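Local coordinates for 3-polyprenyl-4-hydroxybenzoate decarboxylase and related decarboxylases (Pelotomaculum thermopropionicum SI, PDB 6H6V), which catalyses, as the UbiD-class enzyme HmfF, carboxylation of 2-furoic acid to 2,5-furandicarboxylic acid with a prenylated flavin, and probably also decarboxylates 4-hydroxybenzoate, at residues F[37-42]-F[292-297]; F[163-168]-F[269-274]; F[367-372]-F[419-424]. One frame throughout, in Å; residues are numbered along the deposited sequence.

Contact 1 of 3, residues F[37-42]-F[292-297]. With FMN (flavin mononucleotide), chain B.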
loop_
_atom_site.group_PDB
_atom_site.type_symbol
_atom_site.label_atom_id
_atom_site.label_comp_id
_atom_site.label_asym_id
_atom_site.label_seq_id
_atom_site.Cartn_x
_atom_site.Cartn_y
_atom_site.Cartn_z
ATOM N N GLN F 37 39.495 1.777 -19.875
ATOM C CA GLN F 37 40.377 2.011 -18.731
ATOM C C GLN F 37 40.718 3.505 -18.565
ATOM O O GLN F 37 41.022 3.962 -17.460
ATOM C CB GLN F 37 41.624 1.132 -18.853
ATOM C CG GLN F 37 41.280 -0.365 -18.899
ATOM C CD GLN F 37 42.483 -1.249 -19.132
ATOM O OE1 GLN F 37 43.420 -1.218 -18.348
ATOM N NE2 GLN F 37 42.464 -2.046 -20.200
ATOM N N ALA F 38 40.632 4.262 -19.655
ATOM C CA ALA F 38 40.800 5.715 -19.622
ATOM C C ALA F 38 39.503 6.489 -19.339
ATOM O O ALA F 38 39.543 7.702 -19.106
ATOM C CB ALA F 38 41.393 6.187 -20.944
ATOM N N ASP F 39 38.365 5.793 -19.399
ATOM C CA ASP F 39 37.020 6.384 -19.264
ATOM C C ASP F 39 36.895 7.338 -18.071
ATOM O O ASP F 39 37.095 6.939 -16.933
ATOM C CB ASP F 39 35.977 5.251 -19.134
ATOM C CG ASP F 39 34.551 5.701 -19.314
ATOM O OD1 ASP F 39 34.316 6.722 -19.994
ATOM O OD2 ASP F 39 33.649 5.004 -18.797
ATOM N N GLY F 40 36.608 8.604 -18.344
ATOM C CA GLY F 40 36.490 9.619 -17.295
ATOM C C GLY F 40 37.785 10.281 -16.838
ATOM O O GLY F 40 37.747 11.290 -16.149
ATOM N N ILE F 41 38.928 9.715 -17.208
ATOM C CA ILE F 41 40.225 10.217 -16.773
ATOM C C ILE F 41 40.842 11.066 -17.878
ATOM O O ILE F 41 41.268 12.200 -17.639
ATOM C CB ILE F 41 41.172 9.050 -16.401
ATOM C CG1 ILE F 41 40.570 8.213 -15.251
ATOM C CG2 ILE F 41 42.558 9.566 -16.012
ATOM C CD1 ILE F 41 41.046 6.773 -15.248
ATOM N N CYS F 42 40.923 10.503 -19.080
ATOM C CA CYS F 42 41.528 11.203 -20.208
ATOM C C CYS F 42 41.153 10.630 -21.575
ATOM O O CYS F 42 40.779 9.450 -21.722
ATOM C CB CYS F 42 43.054 11.179 -20.083
ATOM S SG CYS F 42 43.765 9.534 -20.384
ATOM N N ALA F 292 28.487 3.206 -23.735
ATOM C CA ALA F 292 28.437 3.211 -22.262
ATOM C C ALA F 292 29.577 3.959 -21.563
ATOM O O ALA F 292 29.593 4.032 -20.346
ATOM C CB ALA F 292 28.300 1.790 -21.726
ATOM N N SER F 293 30.492 4.543 -22.327
ATOM C CA SER F 293 31.536 5.402 -21.773
ATOM C C SER F 293 30.905 6.683 -21.287
ATOM O O SER F 293 29.777 7.016 -21.627
ATOM C CB SER F 293 32.615 5.727 -22.819
ATOM O OG SER F 293 32.118 6.580 -23.839
ATOM N N ARG F 294 31.679 7.412 -20.516
ATOM C CA ARG F 294 31.259 8.676 -19.945
ATOM C C ARG F 294 30.960 9.702 -21.042
ATOM O O ARG F 294 30.020 10.486 -20.923
ATOM C CB ARG F 294 32.360 9.201 -19.028
ATOM C CG ARG F 294 31.890 9.515 -17.646
ATOM C CD ARG F 294 31.459 8.257 -16.896
ATOM N NE ARG F 294 31.447 8.618 -15.496
ATOM C CZ ARG F 294 31.280 7.790 -14.487
ATOM N NH1 ARG F 294 31.030 6.515 -14.710
ATOM N NH2 ARG F 294 31.337 8.271 -13.254
ATOM N N GLU F 295 31.774 9.694 -22.095
ATOM C CA GLU F 295 31.544 10.509 -23.284
ATOM C C GLU F 295 30.142 10.250 -23.846
ATOM O O GLU F 295 29.371 11.185 -24.063
ATOM C CB GLU F 295 32.610 10.194 -24.343
ATOM C CG GLU F 295 32.543 11.040 -25.610
ATOM C CD GLU F 295 33.695 10.769 -26.593
ATOM O OE1 GLU F 295 34.103 9.586 -26.764
ATOM O OE2 GLU F 295 34.180 11.749 -27.211
ATOM N N HIS F 296 29.826 8.972 -24.048
ATOM C CA HIS F 296 28.514 8.549 -24.525
ATOM C C HIS F 296 27.391 9.000 -23.609
ATOM O O HIS F 296 26.412 9.595 -24.056
ATOM C CB HIS F 296 28.466 7.030 -24.670
ATOM C CG HIS F 296 27.222 6.516 -25.328
ATOM N ND1 HIS F 296 26.963 5.174 -25.460
ATOM C CD2 HIS F 296 26.145 7.150 -25.850
ATOM C CE1 HIS F 296 25.798 4.995 -26.055
ATOM N NE2 HIS F 296 25.284 6.180 -26.312
ATOM N N LEU F 297 27.534 8.710 -22.326
ATOM C CA LEU F 297 26.472 8.983 -21.373
ATOM C C LEU F 297 26.250 10.475 -21.163
ATOM O O LEU F 297 25.120 10.924 -21.154
ATOM C CB LEU F 297 26.730 8.258 -20.047
ATOM C CG LEU F 297 26.720 6.724 -20.148
ATOM C CD1 LEU F 297 27.129 6.078 -18.838
ATOM C CD2 LEU F 297 25.362 6.189 -20.579
HETATM N N1 FMN B . 19.356 7.647 -31.647
HETATM C C2 FMN B . 18.923 6.659 -32.464
HETATM O O2 FMN B . 17.744 6.727 -32.892
HETATM N N3 FMN B . 19.714 5.623 -32.834
HETATM C C4 FMN B . 20.985 5.504 -32.425
HETATM O O4 FMN B . 21.740 4.560 -32.781
HETATM C C4A FMN B . 21.489 6.555 -31.539
HETATM N N5 FMN B . 22.732 6.501 -31.110
HETATM C C5A FMN B . 23.211 7.453 -30.317
HETATM C C6 FMN B . 24.523 7.309 -29.932
HETATM C C7 FMN B . 25.093 8.252 -29.114
HETATM C C7M FMN B . 26.527 7.958 -28.805
HETATM C C8 FMN B . 24.292 9.445 -28.633
HETATM C C8M FMN B . 24.824 10.521 -27.714
HETATM C C9 FMN B . 22.968 9.572 -29.037
HETATM C C9A FMN B . 22.384 8.612 -29.870
HETATM N N10 FMN B . 21.054 8.677 -30.332
HETATM C C10 FMN B . 20.597 7.645 -31.152
HETATM C "C1'" FMN B . 20.109 9.720 -29.916
HETATM C "C2'" FMN B . 19.817 10.854 -30.866
HETATM O "O2'" FMN B . 20.944 11.297 -31.636
HETATM C "C3'" FMN B . 19.397 11.969 -29.953
HETATM O "O3'" FMN B . 18.417 11.529 -29.031
HETATM C "C4'" FMN B . 18.894 13.131 -30.745
HETATM O "O4'" FMN B . 18.655 14.152 -29.743
HETATM C "C5'" FMN B . 17.678 12.802 -31.645
HETATM O "O5'" FMN B . 16.849 13.979 -31.760
HETATM P P FMN B . 16.194 14.680 -33.064
HETATM O O1P FMN B . 15.538 13.502 -33.743
HETATM O O2P FMN B . 15.340 15.784 -32.463
HETATM O O3P FMN B . 17.334 15.260 -33.854
#

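Contact 2 of 3, residues F[163-168]-F[269-274]. With FMN (flavin mononucleotide), chain B.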
loop_
_atom_site.group_PDB
_atom_site.type_symbol
_atom_site.label_atom_id
_atom_site.label_comp_id
_atom_site.label_asym_id
_atom_site.label_seq_id
_atom_site.Cartn_x
_atom_site.Cartn_y
_atom_site.Cartn_z
ATOM N N ILE F 163 21.260 1.387 -40.147
ATOM C CA ILE F 163 21.050 2.532 -39.259
ATOM C C ILE F 163 19.843 2.309 -38.341
ATOM O O ILE F 163 18.791 1.860 -38.795
ATOM C CB ILE F 163 20.908 3.842 -40.057
ATOM C CG1 ILE F 163 20.903 5.050 -39.119
ATOM C CG2 ILE F 163 19.635 3.851 -40.886
ATOM C CD1 ILE F 163 20.783 6.391 -39.819
ATOM N N LEU F 164 20.011 2.608 -37.049
ATOM C CA LEU F 164 18.895 2.643 -36.100
ATOM C C LEU F 164 18.334 4.048 -36.083
ATOM O O LEU F 164 19.036 4.997 -35.724
ATOM C CB LEU F 164 19.345 2.265 -34.693
ATOM C CG LEU F 164 18.264 2.345 -33.609
ATOM C CD1 LEU F 164 17.236 1.240 -33.794
ATOM C CD2 LEU F 164 18.880 2.289 -32.217
ATOM N N ILE F 165 17.074 4.177 -36.481
ATOM C CA ILE F 165 16.366 5.446 -36.403
ATOM C C ILE F 165 15.206 5.272 -35.422
ATOM O O ILE F 165 14.180 4.666 -35.764
ATOM C CB ILE F 165 15.852 5.917 -37.784
ATOM C CG1 ILE F 165 16.926 5.722 -38.867
ATOM C CG2 ILE F 165 15.419 7.381 -37.713
ATOM C CD1 ILE F 165 16.538 6.260 -40.231
ATOM N N LEU F 166 15.376 5.782 -34.199
ATOM C CA LEU F 166 14.266 5.863 -33.250
ATOM C C LEU F 166 13.297 6.942 -33.732
ATOM O O LEU F 166 13.697 7.851 -34.485
ATOM C CB LEU F 166 14.758 6.184 -31.829
ATOM C CG LEU F 166 15.685 5.148 -31.167
ATOM C CD1 LEU F 166 16.359 5.793 -29.938
ATOM C CD2 LEU F 166 14.949 3.856 -30.808
ATOM N N PRO F 167 12.020 6.853 -33.308
ATOM C CA PRO F 167 10.991 7.747 -33.840
ATOM C C PRO F 167 11.014 9.196 -33.309
ATOM O O PRO F 167 10.163 9.558 -32.509
ATOM C CB PRO F 167 9.695 7.018 -33.464
ATOM C CG PRO F 167 10.028 6.295 -32.221
ATOM C CD PRO F 167 11.444 5.842 -32.400
ATOM N N ARG F 168 11.973 10.001 -33.767
ATOM C CA ARG F 168 11.994 11.440 -33.481
ATOM C C ARG F 168 12.109 12.160 -34.836
ATOM O O ARG F 168 11.377 11.801 -35.735
ATOM C CB ARG F 168 13.079 11.848 -32.460
ATOM C CG ARG F 168 12.774 11.557 -30.998
ATOM C CD ARG F 168 13.189 10.124 -30.590
ATOM N NE ARG F 168 14.624 9.960 -30.289
ATOM C CZ ARG F 168 15.169 9.653 -29.107
ATOM N NH1 ARG F 168 14.446 9.430 -28.017
ATOM N NH2 ARG F 168 16.485 9.560 -29.016
ATOM N N PRO F 269 15.201 -5.933 -38.454
ATOM C CA PRO F 269 15.252 -5.288 -39.771
ATOM C C PRO F 269 15.004 -3.776 -39.676
ATOM O O PRO F 269 13.954 -3.359 -39.156
ATOM C CB PRO F 269 14.108 -5.979 -40.548
ATOM C CG PRO F 269 13.194 -6.519 -39.507
ATOM C CD PRO F 269 14.101 -6.918 -38.382
ATOM N N ARG F 270 15.974 -2.986 -40.162
ATOM C CA ARG F 270 15.947 -1.509 -40.101
ATOM C C ARG F 270 16.517 -0.876 -41.379
ATOM O O ARG F 270 17.167 -1.572 -42.175
ATOM C CB ARG F 270 16.777 -0.992 -38.901
ATOM C CG ARG F 270 16.661 -1.821 -37.634
ATOM C CD ARG F 270 17.077 -1.051 -36.409
ATOM N NE ARG F 270 16.331 -1.503 -35.237
ATOM C CZ ARG F 270 16.742 -2.403 -34.341
ATOM N NH1 ARG F 270 17.918 -3.034 -34.430
ATOM N NH2 ARG F 270 15.939 -2.686 -33.330
ATOM N N PRO F 271 16.337 0.461 -41.545
ATOM C CA PRO F 271 16.790 1.146 -42.755
ATOM C C PRO F 271 18.259 0.990 -43.102
ATOM O O PRO F 271 19.075 0.568 -42.261
ATOM C CB PRO F 271 16.480 2.620 -42.462
ATOM C CG PRO F 271 15.337 2.578 -41.526
ATOM C CD PRO F 271 15.639 1.402 -40.644
ATOM N N VAL F 272 18.570 1.351 -44.351
ATOM C CA VAL F 272 19.897 1.166 -44.944
ATOM C C VAL F 272 20.372 2.465 -45.587
ATOM O O VAL F 272 19.602 3.138 -46.278
ATOM C CB VAL F 272 19.856 0.044 -46.004
ATOM C CG1 VAL F 272 21.187 -0.093 -46.721
ATOM C CG2 VAL F 272 19.477 -1.282 -45.356
ATOM N N VAL F 273 21.637 2.810 -45.349
ATOM C CA VAL F 273 22.288 3.958 -45.987
ATOM C C VAL F 273 23.191 3.427 -47.106
ATOM O O VAL F 273 23.986 2.505 -46.882
ATOM C CB VAL F 273 23.148 4.765 -44.981
ATOM C CG1 VAL F 273 23.766 5.988 -45.639
ATOM C CG2 VAL F 273 22.321 5.200 -43.781
ATOM N N GLU F 274 23.066 4.011 -48.296
ATOM C CA GLU F 274 23.995 3.765 -49.405
ATOM C C GLU F 274 24.897 4.981 -49.498
ATOM O O GLU F 274 24.394 6.093 -49.653
ATOM C CB GLU F 274 23.211 3.587 -50.717
ATOM C CG GLU F 274 24.006 2.994 -51.876
ATOM C CD GLU F 274 23.269 3.027 -53.187
ATOM O OE1 GLU F 274 23.160 4.124 -53.765
ATOM O OE2 GLU F 274 22.808 1.959 -53.631
HETATM N N1 FMN B . 19.356 7.647 -31.647
HETATM C C2 FMN B . 18.923 6.659 -32.464
HETATM O O2 FMN B . 17.744 6.727 -32.892
HETATM N N3 FMN B . 19.714 5.623 -32.834
HETATM C C4 FMN B . 20.985 5.504 -32.425
HETATM O O4 FMN B . 21.740 4.560 -32.781
HETATM C C4A FMN B . 21.489 6.555 -31.539
HETATM N N5 FMN B . 22.732 6.501 -31.110
HETATM C C5A FMN B . 23.211 7.453 -30.317
HETATM C C6 FMN B . 24.523 7.309 -29.932
HETATM C C7 FMN B . 25.093 8.252 -29.114
HETATM C C7M FMN B . 26.527 7.958 -28.805
HETATM C C8 FMN B . 24.292 9.445 -28.633
HETATM C C8M FMN B . 24.824 10.521 -27.714
HETATM C C9 FMN B . 22.968 9.572 -29.037
HETATM C C9A FMN B . 22.384 8.612 -29.870
HETATM N N10 FMN B . 21.054 8.677 -30.332
HETATM C C10 FMN B . 20.597 7.645 -31.152
HETATM C "C1'" FMN B . 20.109 9.720 -29.916
HETATM C "C2'" FMN B . 19.817 10.854 -30.866
HETATM O "O2'" FMN B . 20.944 11.297 -31.636
HETATM C "C3'" FMN B . 19.397 11.969 -29.953
HETATM O "O3'" FMN B . 18.417 11.529 -29.031
HETATM C "C4'" FMN B . 18.894 13.131 -30.745
HETATM O "O4'" FMN B . 18.655 14.152 -29.743
HETATM C "C5'" FMN B . 17.678 12.802 -31.645
HETATM O "O5'" FMN B . 16.849 13.979 -31.760
HETATM P P FMN B . 16.194 14.680 -33.064
HETATM O O1P FMN B . 15.538 13.502 -33.743
HETATM O O2P FMN B . 15.340 15.784 -32.463
HETATM O O3P FMN B . 17.334 15.260 -33.854
#

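Contact 3 of 3, residues F[367-372]-F[419-424]. With CA (calcium ion), chain C.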
loop_
_atom_site.group_PDB
_atom_site.type_symbol
_atom_site.label_atom_id
_atom_site.label_comp_id
_atom_site.label_asym_id
_atom_site.label_seq_id
_atom_site.Cartn_x
_atom_site.Cartn_y
_atom_site.Cartn_z
ATOM N N ASP F 367 18.367 18.235 0.182
ATOM C CA ASP F 367 18.383 19.693 0.402
ATOM C C ASP F 367 19.564 20.379 -0.316
ATOM O O ASP F 367 20.536 19.721 -0.705
ATOM C CB ASP F 367 18.393 20.028 1.897
ATOM C CG ASP F 367 17.095 19.627 2.618
ATOM O OD1 ASP F 367 16.030 20.249 2.330
ATOM O OD2 ASP F 367 17.155 18.698 3.495
ATOM N N HIS F 368 19.446 21.698 -0.486
ATOM C CA HIS F 368 20.412 22.536 -1.228
ATOM C C HIS F 368 21.882 22.287 -0.861
ATOM O O HIS F 368 22.727 22.312 -1.729
ATOM C CB HIS F 368 20.037 24.061 -1.151
ATOM C CG HIS F 368 20.049 24.661 0.236
ATOM N ND1 HIS F 368 21.036 25.522 0.662
ATOM C CD2 HIS F 368 19.192 24.538 1.279
ATOM C CE1 HIS F 368 20.813 25.873 1.918
ATOM N NE2 HIS F 368 19.696 25.297 2.314
ATOM N N GLU F 369 22.163 22.023 0.419
ATOM C CA GLU F 369 23.531 21.850 0.913
ATOM C C GLU F 369 24.219 20.532 0.539
ATOM O O GLU F 369 25.439 20.428 0.650
ATOM C CB GLU F 369 23.590 22.045 2.446
ATOM C CG GLU F 369 23.052 20.899 3.333
ATOM C CD GLU F 369 21.566 21.007 3.699
ATOM O OE1 GLU F 369 20.877 21.966 3.220
ATOM O OE2 GLU F 369 21.088 20.105 4.474
ATOM N N ILE F 370 23.451 19.512 0.136
ATOM C CA ILE F 370 24.006 18.207 -0.240
ATOM C C ILE F 370 24.555 18.294 -1.656
ATOM O O ILE F 370 23.883 18.786 -2.554
ATOM C CB ILE F 370 22.949 17.100 -0.219
ATOM C CG1 ILE F 370 22.302 16.967 1.160
ATOM C CG2 ILE F 370 23.555 15.771 -0.657
ATOM C CD1 ILE F 370 23.267 16.654 2.282
ATOM N N ASN F 371 25.771 17.795 -1.841
ATOM C CA ASN F 371 26.404 17.766 -3.147
ATOM C C ASN F 371 25.887 16.544 -3.886
ATOM O O ASN F 371 26.274 15.412 -3.599
ATOM C CB ASN F 371 27.931 17.685 -3.018
ATOM C CG ASN F 371 28.622 17.488 -4.343
ATOM O OD1 ASN F 371 27.997 17.545 -5.401
ATOM N ND2 ASN F 371 29.908 17.253 -4.292
ATOM N N ILE F 372 25.056 16.790 -4.886
ATOM C CA ILE F 372 24.399 15.702 -5.604
ATOM C C ILE F 372 25.276 14.993 -6.639
ATOM O O ILE F 372 24.851 14.026 -7.254
ATOM C CB ILE F 372 23.114 16.187 -6.279
ATOM C CG1 ILE F 372 23.408 17.141 -7.433
ATOM C CG2 ILE F 372 22.190 16.813 -5.246
ATOM C CD1 ILE F 372 22.200 17.626 -8.194
ATOM N N ALA F 419 14.370 12.712 0.502
ATOM C CA ALA F 419 15.406 12.712 1.522
ATOM C C ALA F 419 15.721 14.121 1.985
ATOM O O ALA F 419 16.849 14.405 2.323
ATOM C CB ALA F 419 16.644 12.034 0.962
ATOM N N THR F 420 14.718 14.994 1.993
ATOM C CA THR F 420 14.852 16.343 2.535
ATOM C C THR F 420 14.479 16.328 4.012
ATOM O O THR F 420 13.709 15.505 4.439
ATOM C CB THR F 420 13.955 17.369 1.798
ATOM O OG1 THR F 420 12.567 17.108 2.068
ATOM C CG2 THR F 420 14.199 17.328 0.305
ATOM N N ILE F 421 15.037 17.262 4.765
ATOM C CA ILE F 421 14.716 17.493 6.178
ATOM C C ILE F 421 13.293 18.073 6.274
ATOM O O ILE F 421 12.912 18.900 5.455
ATOM C CB ILE F 421 15.711 18.522 6.768
ATOM C CG1 ILE F 421 17.123 17.974 6.778
ATOM C CG2 ILE F 421 15.350 18.943 8.174
ATOM C CD1 ILE F 421 18.172 19.076 6.725
ATOM N N PRO F 422 12.498 17.651 7.259
ATOM C CA PRO F 422 11.226 18.313 7.491
ATOM C C PRO F 422 11.401 19.791 7.804
ATOM O O PRO F 422 12.351 20.145 8.492
ATOM C CB PRO F 422 10.653 17.588 8.711
ATOM C CG PRO F 422 11.234 16.239 8.631
ATOM C CD PRO F 422 12.629 16.454 8.101
ATOM N N LEU F 423 10.481 20.597 7.307
ATOM C CA LEU F 423 10.578 22.027 7.428
ATOM C C LEU F 423 10.510 22.713 8.764
ATOM O O LEU F 423 11.455 23.501 9.004
ATOM C CB LEU F 423 9.624 22.734 6.444
ATOM C CG LEU F 423 10.313 23.884 5.759
ATOM C CD1 LEU F 423 11.690 23.488 5.186
ATOM C CD2 LEU F 423 9.442 24.389 4.629
ATOM N N ASN F 424 9.494 22.549 9.582
ATOM C CA ASN F 424 9.405 23.324 10.815
ATOM C C ASN F 424 9.905 22.325 11.824
ATOM O O ASN F 424 9.085 21.553 12.344
ATOM C CB ASN F 424 7.966 23.786 11.082
ATOM C CG ASN F 424 7.480 24.806 10.071
ATOM O OD1 ASN F 424 6.494 24.571 9.377
ATOM N ND2 ASN F 424 8.155 25.951 9.987
HETATM CA CA CA C . 12.474 13.113 4.245
HETATM O O HOH W 1 18.603 16.337 2.789
#

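Contact 1 of 3, residues F[37-42]-F[292-297]
D39 and G40, in the turn that follows helix 30-38, come up to S293 and R294 at the start of helix 294-315, with D39 CA 6.1 Å from S293 CA. The motif is an N-terminal helix cap with a carboxylate brought in from far along the chain. S293 holds the N-cap position, and its OG accepts a weak bond from H296 N. The same OG also pairs with I290 O. The next amide, R294 N, is taken by D39: it donates to OD1 over 2.8 Å, almost straight at 172°, into the syn lone pair on the side of OD2. This reach depends on D39 CG lying anti to the backbone N (chi1 -166°). A carboxylate set against a helix N-terminus should be favoured by the helix dipole, so its negative charge is probably stabilised there. D39 and R294 make no side-chain salt bridge; their flat groups stand 88° apart, and R294 NH1 instead pairs with E376 of the second subunit. G40 passes beside R294 CB with positive phi. On the flavin side, A292 N donates to H296 ND1 from somewhat out of the ring plane. The imidazole meets the cofactor obliquely, its CD2 3.1 Å from the flavin methyl C7M.

Contact 2 of 3, residues F[163-168]-F[269-274]
I163 and P271 join two antiparallel strands of the Rift-related, FMN-binding domain, I163 N donating to P271 O over 3.1 Å. Beside this bond I163 and P271 cross at about a right angle. I163 turns CG2 between its own backbone N and carbonyl carbon, with CG1 anti to that N (chi1 -171°), and CG2 then rests 3.7 Å from P271 CB and within 4.2 Å of V273 CG2. I165 adds CD1 against P271 CG, extending the apolar patch toward helix 169-179, where I165 meets L170 and W171 and P271 meets F174.

L164 lies between strand 264-280 and the cofactor. Its two methyls part company: CD1 sits over one face of the R270 guanidinium, while CD2 lies 3.5 Å from flavin N3. L164 and R270 run side by side in the same direction, and a bend at chi3 (149°) turns that face of the arginine to the leucine methyl. The arginine's polar end is engaged elsewhere, NH1 meeting E254 in a salt bridge and P266 O in a hydrogen bond.

The backbone of the same loop reads the pyrimidine rim of the flavin. L166 N donates to O2 over 2.9 Å at 162°, and flavin N3 gives a weak bond to L164 O, which also pairs with H151 ND1. Further on, R168 NH2 lies 2.8 Å from O3' of the ribityl chain. Main-chain donor and acceptor positions, set on a loop anchored to the barrel strand by one main-chain hydrogen bond and apolar packing, thus recognise the uracil-like edge of the cofactor.

Contact 3 of 3, residues F[367-372]-F[419-424]
D367 and I421 share the main polar bond of the contact: I421 N donates to D367 OD2 over 2.9 Å at 171°, using the syn lone pair on the side of OD1. A water reinforces the link. It accepts from D367 N and donates both to the same OD2 and to A419 O, the latter at 2.7 Å, so OD2 is gripped from two sources. T420 OG1 is hydrogen-bonded to K340 NZ.

Among charged groups, E369 OE2 forms a salt bridge with R385 NH1; the ion pair of D367 OD2 with that nitrogen is long and weak.

The remaining contacts are van der Waals touches of I421 carbons on carboxylate oxygens. I421 carries CG1 and CD1 past D367 OD2, crossing the aspartate at about a right angle, and CD1 comes 3.8 Å from E369 OE2. E369 reaches it from a type I turn, D367 to I370, closed by I370 N to D367 O; its CG lies between its backbone N and carbonyl carbon (chi1 75°).

The last interaction is with metal. T420 O binds calcium at 2.7 Å, joined by D418 O at the end of strand 411-418, R385 O at the end of helix 375-385 and D391 OD2 from helix 388-391, a site built largely from main-chain carbonyls beside the end of the parallel strand 362-367 in the C-terminal domain.

Overall arrangement
From the N terminus, the chain leaves helix 30-38 through 37-42, and contact 1 closes a long loop when 292-297 returns at the head of helix 294-315, tying the N-terminal domain to the helix that leads on toward the C-terminal domain. Contact 2 lies wholly within that loop, joining 163-168 to strand 264-280 in the flavin-binding barrel. Although their centres are 26 Å apart, contacts 1 and 2 meet the same FMN, at its dimethylbenzene and pyrimidine ends respectively. Contact 3 opens only after contact 1 has closed, and its shorter loop of 46 residues joins two strand ends beside calcium, on the far side of the chain's centre from contact 2, about 45 Å between centres.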